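Local coordinates for uncharacterized protein (Xanthomonas campestris pv. campestris, PDB 3HIU), which is of unknown function but belongs to the DUF892 family of ferritin-like helical proteins and packs as a two-fold symmetric pair, at the interface of chains A and B. Sequence-based numbering; all coordinates share one arbitrary frame. Chains: chain A/B, Uncharacterized protein.

The interface of chains A and B. Residues chain A 89-91, 95, 155, 159; chain B 6, 9-10, 13.
A:Glu159, A:Asp91 and A:Lys95 meet B:Arg6, B:Lys9 and B:Asp13 in a network of salt bridges around B:Trp10, one part of a two-fold symmetric interface between two ferritin-like DUF892 helical chains. The patch and its twin, with the chains exchanged, tie the copies together in the deposited assembly, which may be the natural dimer. Chain B presents one side of helix 2-28; chain A supplies the start of helix 92-120, the loop just ahead of it, and the C-terminal end of helix 124-159.

B:Arg6 takes A:Glu159 side-on, with carboxylate and guanidinium nearly coplanar, 16° apart. B:Arg6 NE gives an almost straight bond to the syn lone pair of A:Glu159 OE1 (2.7 Å), while B:Arg6 NH1 reaches A:Glu159 OE2 at 3.0 Å. Bends at chi2 and chi3 (62° and 60°) fold the arginine back to bring this edge round to the glutamate. The edge of the A:Phe155 ring lies beside NE, and the guanidinium plane stands steeply to the ring. The remaining nitrogen, B:Arg6 NH2, makes a salt bridge with A:Asp91 OD1 at 3.1 Å, but its N-H points away and no hydrogen bond forms.

A:Asp91 OD1 accepts from both B:Trp10 and B:Lys9. The indole NE1 of B:Trp10 meets A:Asp91 OD1 from the syn side at 2.8 Å, somewhat out of the carboxylate plane, with OD1 in the ring plane, whereas B:Lys9 NZ, reaching tip to tip, donates to the anti lone pair of A:Asp91 OD1 at 2.7 Å. The aliphatic CD of B:Arg6 rests on one indole face near the rim.

A:Lys95 lays its ammonium over the five-membered ring of B:Trp10, NZ 3.7 Å from the ring centroid, a cation-pi contact. A:Lys95 NZ also bonds to the anti lone pair of B:Asp13 OD2 (3.0 Å). B:Lys9 NZ donates to the syn lone pair of B:Asp13 OD2, also at 3.0 Å, and so bridges B:Asp13 and A:Asp91; the two ammonium groups likely ease repulsion between these neighbouring carboxylates.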
loop_
_atom_site.group_PDB
_atom_site.type_symbol
_atom_site.label_atom_id
_atom_site.label_comp_id
_atom_site.label_asym_id
_atom_site.label_seq_id
_atom_site.Cartn_x
_atom_site.Cartn_y
_atom_site.Cartn_z
HETATM N N MSE A 89 13.996 7.135 21.217
HETATM C CA MSE A 89 13.575 7.672 19.929
HETATM C C MSE A 89 12.317 6.948 19.447
HETATM O O MSE A 89 12.028 5.834 19.892
HETATM C CB MSE A 89 14.705 7.538 18.902
HETATM C CG MSE A 89 14.598 8.482 17.707
HETATM SE SE MSE A 89 16.124 8.337 16.488
HETATM C CE MSE A 89 15.585 9.646 15.148
ATOM N N THR A 90 11.570 7.581 18.545
ATOM C CA THR A 90 10.321 6.999 18.053
ATOM C C THR A 90 10.164 7.049 16.525
ATOM O O THR A 90 10.845 7.807 15.829
ATOM C CB THR A 90 9.085 7.579 18.786
ATOM O OG1 THR A 90 9.190 7.282 20.183
ATOM C CG2 THR A 90 7.785 6.974 18.257
ATOM N N ASP A 91 9.223 6.246 16.037
ATOM C CA ASP A 91 9.230 5.712 14.682
ATOM C C ASP A 91 8.839 6.587 13.495
ATOM O O ASP A 91 9.177 6.240 12.369
ATOM C CB ASP A 91 8.374 4.452 14.656
ATOM C CG ASP A 91 9.183 3.215 14.856
ATOM O OD1 ASP A 91 8.652 2.234 15.413
ATOM O OD2 ASP A 91 10.362 3.230 14.457
ATOM N N LYS A 95 8.472 4.490 9.412
ATOM C CA LYS A 95 7.091 4.030 9.333
ATOM C C LYS A 95 6.288 4.858 8.337
ATOM O O LYS A 95 5.449 4.328 7.608
ATOM C CB LYS A 95 6.434 4.081 10.713
ATOM C CG LYS A 95 7.077 3.156 11.737
ATOM C CD LYS A 95 6.892 1.690 11.373
ATOM C CE LYS A 95 7.434 0.767 12.464
ATOM N NZ LYS A 95 7.291 -0.679 12.115
ATOM N N PHE A 155 18.507 5.672 10.606
ATOM C CA PHE A 155 17.644 5.808 11.764
ATOM C C PHE A 155 18.135 4.914 12.892
ATOM O O PHE A 155 18.276 5.356 14.038
ATOM C CB PHE A 155 16.207 5.435 11.425
ATOM C CG PHE A 155 15.304 5.449 12.610
ATOM C CD1 PHE A 155 14.598 6.591 12.942
ATOM C CD2 PHE A 155 15.190 4.333 13.419
ATOM C CE1 PHE A 155 13.778 6.615 14.043
ATOM C CE2 PHE A 155 14.368 4.350 14.523
ATOM C CZ PHE A 155 13.661 5.495 14.836
ATOM N N GLU A 159 19.883 6.016 16.492
ATOM C CA GLU A 159 19.146 5.875 17.749
ATOM C C GLU A 159 19.890 5.080 18.810
ATOM O O GLU A 159 19.559 5.148 19.992
ATOM C CB GLU A 159 17.760 5.266 17.516
ATOM C CG GLU A 159 17.678 3.765 17.748
ATOM C CD GLU A 159 16.244 3.279 17.908
ATOM O OE1 GLU A 159 15.888 2.265 17.274
ATOM O OE2 GLU A 159 15.473 3.910 18.664
ATOM N N ARG B 6 14.388 -2.548 19.573
ATOM C CA ARG B 6 13.836 -1.947 18.361
ATOM C C ARG B 6 13.324 -3.047 17.430
ATOM O O ARG B 6 12.267 -2.920 16.821
ATOM C CB ARG B 6 14.875 -1.096 17.639
ATOM C CG ARG B 6 14.484 -0.771 16.203
ATOM C CD ARG B 6 13.198 0.030 16.172
ATOM N NE ARG B 6 13.367 1.286 16.890
ATOM C CZ ARG B 6 12.368 2.031 17.347
ATOM N NH1 ARG B 6 12.631 3.164 17.988
ATOM N NH2 ARG B 6 11.112 1.643 17.170
ATOM N N LYS B 9 10.271 -4.143 18.958
ATOM C CA LYS B 9 9.298 -3.096 18.642
ATOM C C LYS B 9 8.628 -3.275 17.261
ATOM O O LYS B 9 7.397 -3.220 17.153
ATOM C CB LYS B 9 9.975 -1.729 18.735
ATOM C CG LYS B 9 9.030 -0.584 19.018
ATOM C CD LYS B 9 8.481 0.001 17.736
ATOM C CE LYS B 9 7.339 0.968 18.009
ATOM N NZ LYS B 9 6.586 1.233 16.750
ATOM N N TRP B 10 9.439 -3.485 16.217
ATOM C CA TRP B 10 8.935 -3.682 14.852
ATOM C C TRP B 10 8.366 -5.074 14.647
ATOM O O TRP B 10 7.436 -5.260 13.863
ATOM C CB TRP B 10 10.015 -3.372 13.812
ATOM C CG TRP B 10 10.345 -1.925 13.797
ATOM C CD1 TRP B 10 9.616 -0.942 14.357
ATOM C CD2 TRP B 10 11.474 -1.291 13.180
ATOM N NE1 TRP B 10 10.213 0.275 14.143
ATOM C CE2 TRP B 10 11.355 0.087 13.415
ATOM C CE3 TRP B 10 12.569 -1.754 12.451
ATOM C CZ2 TRP B 10 12.292 1.010 12.956
ATOM C CZ3 TRP B 10 13.497 -0.832 11.990
ATOM C CH2 TRP B 10 13.352 0.529 12.245
ATOM N N ASP B 13 4.733 -4.706 15.838
ATOM C CA ASP B 13 3.913 -4.013 14.841
ATOM C C ASP B 13 3.427 -5.025 13.811
ATOM O O ASP B 13 2.235 -5.135 13.540
ATOM C CB ASP B 13 4.712 -2.904 14.130
ATOM C CG ASP B 13 4.973 -1.692 15.016
ATOM O OD1 ASP B 13 4.248 -1.496 16.010
ATOM O OD2 ASP B 13 5.906 -0.922 14.716
#